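Local coordinates for aminofutalosine deaminase (Helicobacter pylori, PDB 7LKK), which hydrolytically deaminates aminofutalosine in the menaquinone pathway, and probably adenosine as well, at a metal centre occupied here by iron, at residues V40-E43 with K44-I48; N376-E380 with T381-A385; A401-Q404 with F405-A409. All coordinates share one frame; numbering follows the deposited sequence.

Interaction 1: residues V40-E43 with K44-I48; sequences VFDE and KIVEI
Val40 O is gripped by two successive backbone amides of the returning strand, Val46 N at 2.7 Å and Glu47 N at 3.2 Å. Both donors reach the oxygen from the same face of its carbonyl plane. In return Val40 N donates to Glu47 O at 2.8 Å, a nearly straight bond (167° at the hydrogen). Because two residues answer to one, the register slips by a residue before Phe41 pairs with Ile45 in a non-hydrogen-bonded antiparallel pair.

Val40 and Glu47 lie on one face of the sheet, Phe41 and Ile45 on the other. Val46 rests against Val40, its CB 4.2 Å from Val40 CG1, while its CG2 methyl lies 3.6 Å from Asp42 OD2. Asp42 N donates to Lys44 O, and Asp42 OD1 receives Lys44 N at 2.9 Å, a nearly straight bond (169° at the hydrogen) whose donor approaches nearly along the C-O axis. A chi1 of 36°, well short of the ideal staggered value, places CG between the backbone N and the carbonyl carbon and brings OD1 round to Lys44 N. OD2 also has a weak bond from Gln16. Glu43 O and Lys44 NZ share a water at the turn's outer edge.

Farther out, the Phe41 ring meets Phe416 edge-to-face, and its backbone pairs with Glu17. On the other face Val40 and Glu47 pack against Leu54, and Glu47 makes a salt bridge from OE2 to Lys57 and a hydrogen bond from OE1 to Tyr58. Lys44 N donating to Asp42 OD1, two residues back, meets the definition of an Asx turn. Val46 and Glu47 set against Val40 make a classic beta bulge, here placed just behind the turn of the hairpin formed by strands 37-41 and 45-50.

Interaction 2: residues N376-E380 with T381-A385; sequences NGEIE and TNKRA
Glu380 to Lys383 form a type II beta turn, closed by the bond from Lys383 N to Glu380 O (3.1 Å, 157° at the hydrogen), with Asn382 at a positive phi of 82° in the third position.

The side chain of Lys383 does most of the touching. It turns back over the bend, and its CG lies 3.3 Å from Glu380 O, so the start of its aliphatic chain covers the oxygen that its own amide already binds. Glu380 extends its carboxylate beside the lysine, with CG anti to the backbone N (chi1 -174°), and crosses it obliquely; its OE1 comes to 3.6 Å from Lys383 CE. At the mouth of the loop, Asn376 and Arg384 meet through their CB atoms, 4.1 Å apart. Between these two ends a water donates to both Glu378 O (2.7 Å) and Arg384 O (2.8 Å), tying together chain portions that have no direct bond at that level.

The polar ends turn to other partners. Asp386 OD2 is shared by Asn376 ND2, through a hydrogen bond, and Arg384 NE, through a salt bridge, and Ser132 helps hold Asn376. Glu378 OE2 is held by a salt bridge to Arg366, and the Lys383 ammonium has Lys370 close by as a like charge.

Lys383 NZ stands 4.5 Å from Glu380 OE1 and 4.6 Å from Glu378 OE2, beyond salt-bridge distance from either. The main long-range support for a charged lysine probably comes from Glu380, that of Glu378 being weakened by its pairing with Arg366. Within the loop itself the links are the turn bond, the water bridge and aliphatic packing; outside partners such as Asp386 and Ile45 also hold it, and electrostatics contribute at longer range.

Interaction 3: residues A401-Q404 with F405-A409; sequences AILQ and FLLHA
Phe405 N donates to Ala401 O at 2.9 Å, one of two equally short backbone bonds across this helical stretch; the other joins Leu407 N to Leu403 O. Leu406 and His408 donate to Ile402 and Gln404 in the same i to i+4 pattern, which identifies a regular alpha-helix, and Ala409 is the first residue to leave it.

One turn apart, Gln404 and His408 point the same way, their amide and ring planes only 15° apart. Gln404 OE1 lies at the edge of the imidazole, in its plane, and accepts a weak bond from His408 NE2 (3.0 Å, bent to 131°). A fold in the glutamine chain (chi2 -73°) brings OE1 alongside the ring, while its NE2 makes a hydrogen bond to Gln400 OE1. One turn apart as well, Leu403 CD1 packs against Leu407 CG at 3.9 Å, the two side chains crossing.

Phe405 faces strands 69-80 and 387-391, touching Val70, Leu72 and Phe75 of the first and meeting Phe390 of the second edge-to-face. Leu406 lies against helices 338-348 and 353-364, while Leu403 and Leu407 also reach Tyr93 of the second subunit, so helix 401-408 is wedged between strands, helices and the dimer partner.

How the interactions relate
Along the chain the three contacts come in series, the hairpin turn first and the helix 401-408 last. Interactions 1 and 2 adjoin, with centres 8 Å apart: Ile45 probably bonds through its N to Lys383 O and through its O to Asn382 N, so the turn of the loop is anchored to the start of strand 45-50. Interaction 3 is separate, its centre about 25 Å from interaction 1 and 21 Å from interaction 2, with no atoms touching. It follows strand 387-391, into which the loop of interaction 2 leads. All three lie away from the iron and inhibitor site; the first two join N-terminal and C-terminal parts of the chain, and the third borders the second subunit.

Interaction 1: residues V40-E43 with K44-I48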
loop_
_atom_site.group_PDB
_atom_site.type_symbol
_atom_site.label_atom_id
_atom_site.label_comp_id
_atom_site.label_asym_id
_atom_site.label_seq_id
_atom_site.Cartn_x
_atom_site.Cartn_y
_atom_site.Cartn_z
ATOM N N VAL A 40 11.033 -26.977 19.076
ATOM C CA VAL A 40 11.737 -27.017 20.353
ATOM C C VAL A 40 12.937 -26.092 20.248
ATOM O O VAL A 40 13.692 -26.154 19.268
ATOM C CB VAL A 40 12.180 -28.446 20.713
ATOM C CG1 VAL A 40 12.868 -28.460 22.070
ATOM C CG2 VAL A 40 10.995 -29.388 20.710
ATOM N N PHE A 41 13.120 -25.232 21.246
ATOM C CA PHE A 41 14.199 -24.261 21.177
ATOM C C PHE A 41 14.641 -23.858 22.574
ATOM O O PHE A 41 13.833 -23.790 23.505
ATOM C CB PHE A 41 13.780 -23.014 20.383
ATOM C CG PHE A 41 12.652 -22.236 21.012
ATOM C CD1 PHE A 41 11.335 -22.627 20.833
ATOM C CD2 PHE A 41 12.909 -21.103 21.768
ATOM C CE1 PHE A 41 10.299 -21.911 21.406
ATOM C CE2 PHE A 41 11.877 -20.381 22.342
ATOM C CZ PHE A 41 10.570 -20.784 22.158
ATOM N N ASP A 42 15.943 -23.606 22.707
ATOM C CA ASP A 42 16.470 -22.860 23.841
ATOM C C ASP A 42 16.896 -21.496 23.312
ATOM O O ASP A 42 16.043 -20.688 22.935
ATOM C CB ASP A 42 17.635 -23.601 24.507
ATOM C CG ASP A 42 18.516 -24.333 23.510
ATOM O OD1 ASP A 42 18.824 -23.757 22.446
ATOM O OD2 ASP A 42 18.904 -25.487 23.792
ATOM N N GLU A 43 18.202 -21.242 23.233
ATOM C CA GLU A 43 18.676 -20.076 22.500
ATOM C C GLU A 43 18.721 -20.330 20.999
ATOM O O GLU A 43 18.644 -19.376 20.216
ATOM C CB GLU A 43 20.060 -19.652 22.998
ATOM C CG GLU A 43 20.048 -18.988 24.366
ATOM C CD GLU A 43 20.350 -19.959 25.490
ATOM O OE1 GLU A 43 20.429 -21.176 25.220
ATOM O OE2 GLU A 43 20.501 -19.509 26.645
ATOM N N LYS A 44 18.837 -21.589 20.589
ATOM C CA LYS A 44 18.812 -21.978 19.190
ATOM C C LYS A 44 17.623 -22.897 18.952
ATOM O O LYS A 44 17.038 -23.444 19.891
ATOM C CB LYS A 44 20.109 -22.692 18.780
ATOM C CG LYS A 44 21.388 -21.941 19.126
ATOM C CD LYS A 44 21.544 -20.693 18.275
ATOM C CE LYS A 44 22.992 -20.218 18.256
ATOM N NZ LYS A 44 23.291 -19.300 19.388
ATOM N N ILE A 45 17.275 -23.068 17.678
ATOM C CA ILE A 45 16.259 -24.044 17.301
ATOM C C ILE A 45 16.845 -25.439 17.454
ATOM O O ILE A 45 17.880 -25.759 16.854
ATOM C CB ILE A 45 15.765 -23.798 15.871
ATOM C CG1 ILE A 45 15.072 -22.439 15.776
ATOM C CG2 ILE A 45 14.825 -24.918 15.436
ATOM C CD1 ILE A 45 14.867 -21.956 14.359
ATOM N N VAL A 46 16.195 -26.272 18.258
ATOM C CA VAL A 46 16.706 -27.596 18.596
ATOM C C VAL A 46 16.080 -28.682 17.731
ATOM O O VAL A 46 16.783 -29.540 17.196
ATOM C CB VAL A 46 16.490 -27.884 20.099
ATOM C CG1 VAL A 46 16.811 -29.331 20.413
ATOM C CG2 VAL A 46 17.347 -26.952 20.945
ATOM N N GLU A 47 14.759 -28.654 17.570
ATOM C CA GLU A 47 14.065 -29.703 16.838
ATOM C C GLU A 47 12.760 -29.158 16.276
ATOM O O GLU A 47 12.103 -28.316 16.894
ATOM C CB GLU A 47 13.794 -30.918 17.733
ATOM C CG GLU A 47 13.294 -32.145 16.988
ATOM C CD GLU A 47 13.261 -33.384 17.861
ATOM O OE1 GLU A 47 14.111 -33.496 18.770
ATOM O OE2 GLU A 47 12.387 -34.247 17.636
ATOM N N ILE A 48 12.394 -29.653 15.095
ATOM C CA ILE A 48 11.150 -29.297 14.424
ATOM C C ILE A 48 10.364 -30.575 14.163
ATOM O O ILE A 48 10.949 -31.626 13.882
ATOM C CB ILE A 48 11.412 -28.536 13.106
ATOM C CG1 ILE A 48 12.342 -27.348 13.352
ATOM C CG2 ILE A 48 10.106 -28.063 12.479
ATOM C CD1 ILE A 48 13.071 -26.883 12.111
HETATM O O HOH W 1 20.600 -17.436 19.690
#

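Interaction 2: residues N376-E380 with T381-A385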
loop_
_atom_site.group_PDB
_atom_site.type_symbol
_atom_site.label_atom_id
_atom_site.label_comp_id
_atom_site.label_asym_id
_atom_site.label_seq_id
_atom_site.Cartn_x
_atom_site.Cartn_y
_atom_site.Cartn_z
ATOM N N ASN A 376 19.869 -16.690 11.356
ATOM C CA ASN A 376 18.437 -16.720 11.599
ATOM C C ASN A 376 17.722 -16.615 10.257
ATOM O O ASN A 376 18.269 -16.994 9.216
ATOM C CB ASN A 376 18.053 -15.603 12.586
ATOM C CG ASN A 376 18.429 -14.214 12.081
ATOM O OD1 ASN A 376 18.832 -14.036 10.931
ATOM N ND2 ASN A 376 18.293 -13.224 12.950
ATOM N N GLY A 377 16.488 -16.118 10.288
ATOM C CA GLY A 377 15.682 -15.962 9.099
ATOM C C GLY A 377 15.057 -17.232 8.579
ATOM O O GLY A 377 14.428 -17.197 7.516
ATOM N N GLU A 378 15.196 -18.347 9.292
ATOM C CA GLU A 378 14.686 -19.622 8.810
ATOM C C GLU A 378 14.475 -20.544 10.001
ATOM O O GLU A 378 15.284 -20.557 10.932
ATOM C CB GLU A 378 15.656 -20.252 7.802
ATOM C CG GLU A 378 15.324 -21.681 7.396
ATOM C CD GLU A 378 16.251 -22.203 6.316
ATOM O OE1 GLU A 378 16.002 -23.312 5.800
ATOM O OE2 GLU A 378 17.231 -21.501 5.983
ATOM N N ILE A 379 13.387 -21.310 9.970
ATOM C CA ILE A 379 13.092 -22.278 11.021
ATOM C C ILE A 379 13.829 -23.561 10.656
ATOM O O ILE A 379 13.341 -24.381 9.873
ATOM C CB ILE A 379 11.587 -22.499 11.189
ATOM C CG1 ILE A 379 10.926 -21.217 11.692
ATOM C CG2 ILE A 379 11.319 -23.634 12.166
ATOM C CD1 ILE A 379 9.445 -21.352 11.964
ATOM N N GLU A 380 15.022 -23.725 11.224
ATOM C CA GLU A 380 15.885 -24.858 10.936
ATOM C C GLU A 380 16.769 -25.092 12.151
ATOM O O GLU A 380 17.172 -24.136 12.820
ATOM C CB GLU A 380 16.734 -24.601 9.683
ATOM C CG GLU A 380 17.568 -25.786 9.217
ATOM C CD GLU A 380 18.433 -25.443 8.018
ATOM O OE1 GLU A 380 18.486 -24.251 7.643
ATOM O OE2 GLU A 380 19.065 -26.361 7.452
ATOM N N THR A 381 17.050 -26.362 12.440
ATOM C CA THR A 381 17.862 -26.700 13.602
ATOM C C THR A 381 19.217 -26.006 13.529
ATOM O O THR A 381 19.817 -25.894 12.456
ATOM C CB THR A 381 18.052 -28.216 13.703
ATOM O OG1 THR A 381 18.748 -28.694 12.545
ATOM C CG2 THR A 381 16.703 -28.916 13.806
ATOM N N ASN A 382 19.671 -25.504 14.679
ATOM C CA ASN A 382 20.922 -24.792 14.928
ATOM C C ASN A 382 20.829 -23.314 14.555
ATOM O O ASN A 382 21.773 -22.570 14.822
ATOM C CB ASN A 382 22.139 -25.415 14.214
ATOM C CG ASN A 382 22.330 -26.877 14.565
ATOM O OD1 ASN A 382 22.159 -27.276 15.716
ATOM N ND2 ASN A 382 22.677 -27.684 13.570
ATOM N N LYS A 383 19.739 -22.861 13.943
ATOM C CA LYS A 383 19.549 -21.433 13.749
ATOM C C LYS A 383 19.119 -20.780 15.058
ATOM O O LYS A 383 18.675 -21.446 15.998
ATOM C CB LYS A 383 18.509 -21.166 12.661
ATOM C CG LYS A 383 18.848 -21.769 11.310
ATOM C CD LYS A 383 19.585 -20.777 10.433
ATOM C CE LYS A 383 20.037 -21.418 9.130
ATOM N NZ LYS A 383 21.008 -20.553 8.400
ATOM N N ARG A 384 19.269 -19.459 15.118
ATOM C CA ARG A 384 18.826 -18.720 16.291
ATOM C C ARG A 384 17.323 -18.880 16.485
ATOM O O ARG A 384 16.555 -18.986 15.525
ATOM C CB ARG A 384 19.174 -17.236 16.156
ATOM C CG ARG A 384 20.658 -16.922 16.251
ATOM C CD ARG A 384 20.895 -15.440 16.008
ATOM N NE ARG A 384 19.904 -14.630 16.712
ATOM C CZ ARG A 384 20.088 -14.105 17.920
ATOM N NH1 ARG A 384 21.233 -14.292 18.562
ATOM N NH2 ARG A 384 19.128 -13.386 18.483
ATOM N N ALA A 385 16.904 -18.897 17.751
ATOM C CA ALA A 385 15.486 -18.959 18.101
ATOM C C ALA A 385 14.859 -17.562 18.055
ATOM O O ALA A 385 14.391 -17.017 19.054
ATOM C CB ALA A 385 15.309 -19.605 19.470
HETATM O O HOH W 2 16.138 -18.781 12.725
#

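Interaction 3: residues A401-Q404 with F405-A409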
loop_
_atom_site.group_PDB
_atom_site.type_symbol
_atom_site.label_atom_id
_atom_site.label_comp_id
_atom_site.label_asym_id
_atom_site.label_seq_id
_atom_site.Cartn_x
_atom_site.Cartn_y
_atom_site.Cartn_z
ATOM N N ALA A 401 -1.920 -19.489 2.566
ATOM C CA ALA A 401 -1.454 -19.102 3.895
ATOM C C ALA A 401 -0.480 -17.930 3.836
ATOM O O ALA A 401 -0.592 -16.978 4.616
ATOM C CB ALA A 401 -0.805 -20.303 4.588
ATOM N N ILE A 402 0.497 -17.993 2.929
ATOM C CA ILE A 402 1.529 -16.961 2.878
ATOM C C ILE A 402 0.937 -15.623 2.449
ATOM O O ILE A 402 1.244 -14.577 3.034
ATOM C CB ILE A 402 2.673 -17.400 1.948
ATOM C CG1 ILE A 402 3.495 -18.512 2.602
ATOM C CG2 ILE A 402 3.562 -16.215 1.590
ATOM C CD1 ILE A 402 4.380 -19.259 1.636
ATOM N N LEU A 403 0.089 -15.630 1.419
ATOM C CA LEU A 403 -0.509 -14.384 0.947
ATOM C C LEU A 403 -1.467 -13.800 1.980
ATOM O O LEU A 403 -1.419 -12.600 2.273
ATOM C CB LEU A 403 -1.221 -14.614 -0.385
ATOM C CG LEU A 403 -2.078 -13.451 -0.896
ATOM C CD1 LEU A 403 -1.242 -12.194 -1.086
ATOM C CD2 LEU A 403 -2.784 -13.830 -2.189
ATOM N N GLN A 404 -2.347 -14.634 2.546
ATOM C CA GLN A 404 -3.284 -14.143 3.555
ATOM C C GLN A 404 -2.546 -13.619 4.781
ATOM O O GLN A 404 -2.975 -12.638 5.400
ATOM C CB GLN A 404 -4.268 -15.243 3.956
ATOM C CG GLN A 404 -5.137 -15.762 2.819
ATOM C CD GLN A 404 -6.213 -14.784 2.396
ATOM O OE1 GLN A 404 -6.526 -13.833 3.114
ATOM N NE2 GLN A 404 -6.789 -15.016 1.224
ATOM N N PHE A 405 -1.441 -14.270 5.154
ATOM C CA PHE A 405 -0.620 -13.766 6.250
ATOM C C PHE A 405 -0.107 -12.362 5.947
ATOM O O PHE A 405 -0.229 -11.454 6.775
ATOM C CB PHE A 405 0.551 -14.714 6.515
ATOM C CG PHE A 405 1.604 -14.135 7.417
ATOM C CD1 PHE A 405 1.458 -14.188 8.793
ATOM C CD2 PHE A 405 2.732 -13.525 6.891
ATOM C CE1 PHE A 405 2.421 -13.649 9.627
ATOM C CE2 PHE A 405 3.698 -12.987 7.721
ATOM C CZ PHE A 405 3.540 -13.050 9.090
ATOM N N LEU A 406 0.485 -12.172 4.765
ATOM C CA LEU A 406 1.018 -10.862 4.402
ATOM C C LEU A 406 -0.076 -9.804 4.351
ATOM O O LEU A 406 0.176 -8.633 4.656
ATOM C CB LEU A 406 1.740 -10.942 3.056
ATOM C CG LEU A 406 3.056 -11.726 3.039
ATOM C CD1 LEU A 406 3.637 -11.776 1.633
ATOM C CD2 LEU A 406 4.056 -11.123 4.014
ATOM N N LEU A 407 -1.293 -10.193 3.968
ATOM C CA LEU A 407 -2.382 -9.230 3.858
ATOM C C LEU A 407 -2.922 -8.826 5.225
ATOM O O LEU A 407 -3.294 -7.665 5.428
ATOM C CB LEU A 407 -3.505 -9.803 2.993
ATOM C CG LEU A 407 -3.211 -9.953 1.500
ATOM C CD1 LEU A 407 -4.394 -10.591 0.787
ATOM C CD2 LEU A 407 -2.869 -8.609 0.877
ATOM N N HIS A 408 -2.973 -9.761 6.177
ATOM C CA HIS A 408 -3.672 -9.524 7.430
ATOM C C HIS A 408 -2.766 -9.332 8.640
ATOM O O HIS A 408 -3.242 -8.827 9.661
ATOM C CB HIS A 408 -4.652 -10.673 7.710
ATOM C CG HIS A 408 -5.683 -10.853 6.639
ATOM N ND1 HIS A 408 -6.629 -9.894 6.348
ATOM C CD2 HIS A 408 -5.907 -11.874 5.777
ATOM C CE1 HIS A 408 -7.395 -10.317 5.358
ATOM N NE2 HIS A 408 -6.978 -11.517 4.994
ATOM N N ALA A 409 -1.490 -9.707 8.560
ATOM C CA ALA A 409 -0.599 -9.555 9.707
ATOM C C ALA A 409 -0.321 -8.078 9.970
ATOM O O ALA A 409 0.139 -7.355 9.081
ATOM C CB ALA A 409 0.709 -10.306 9.476
#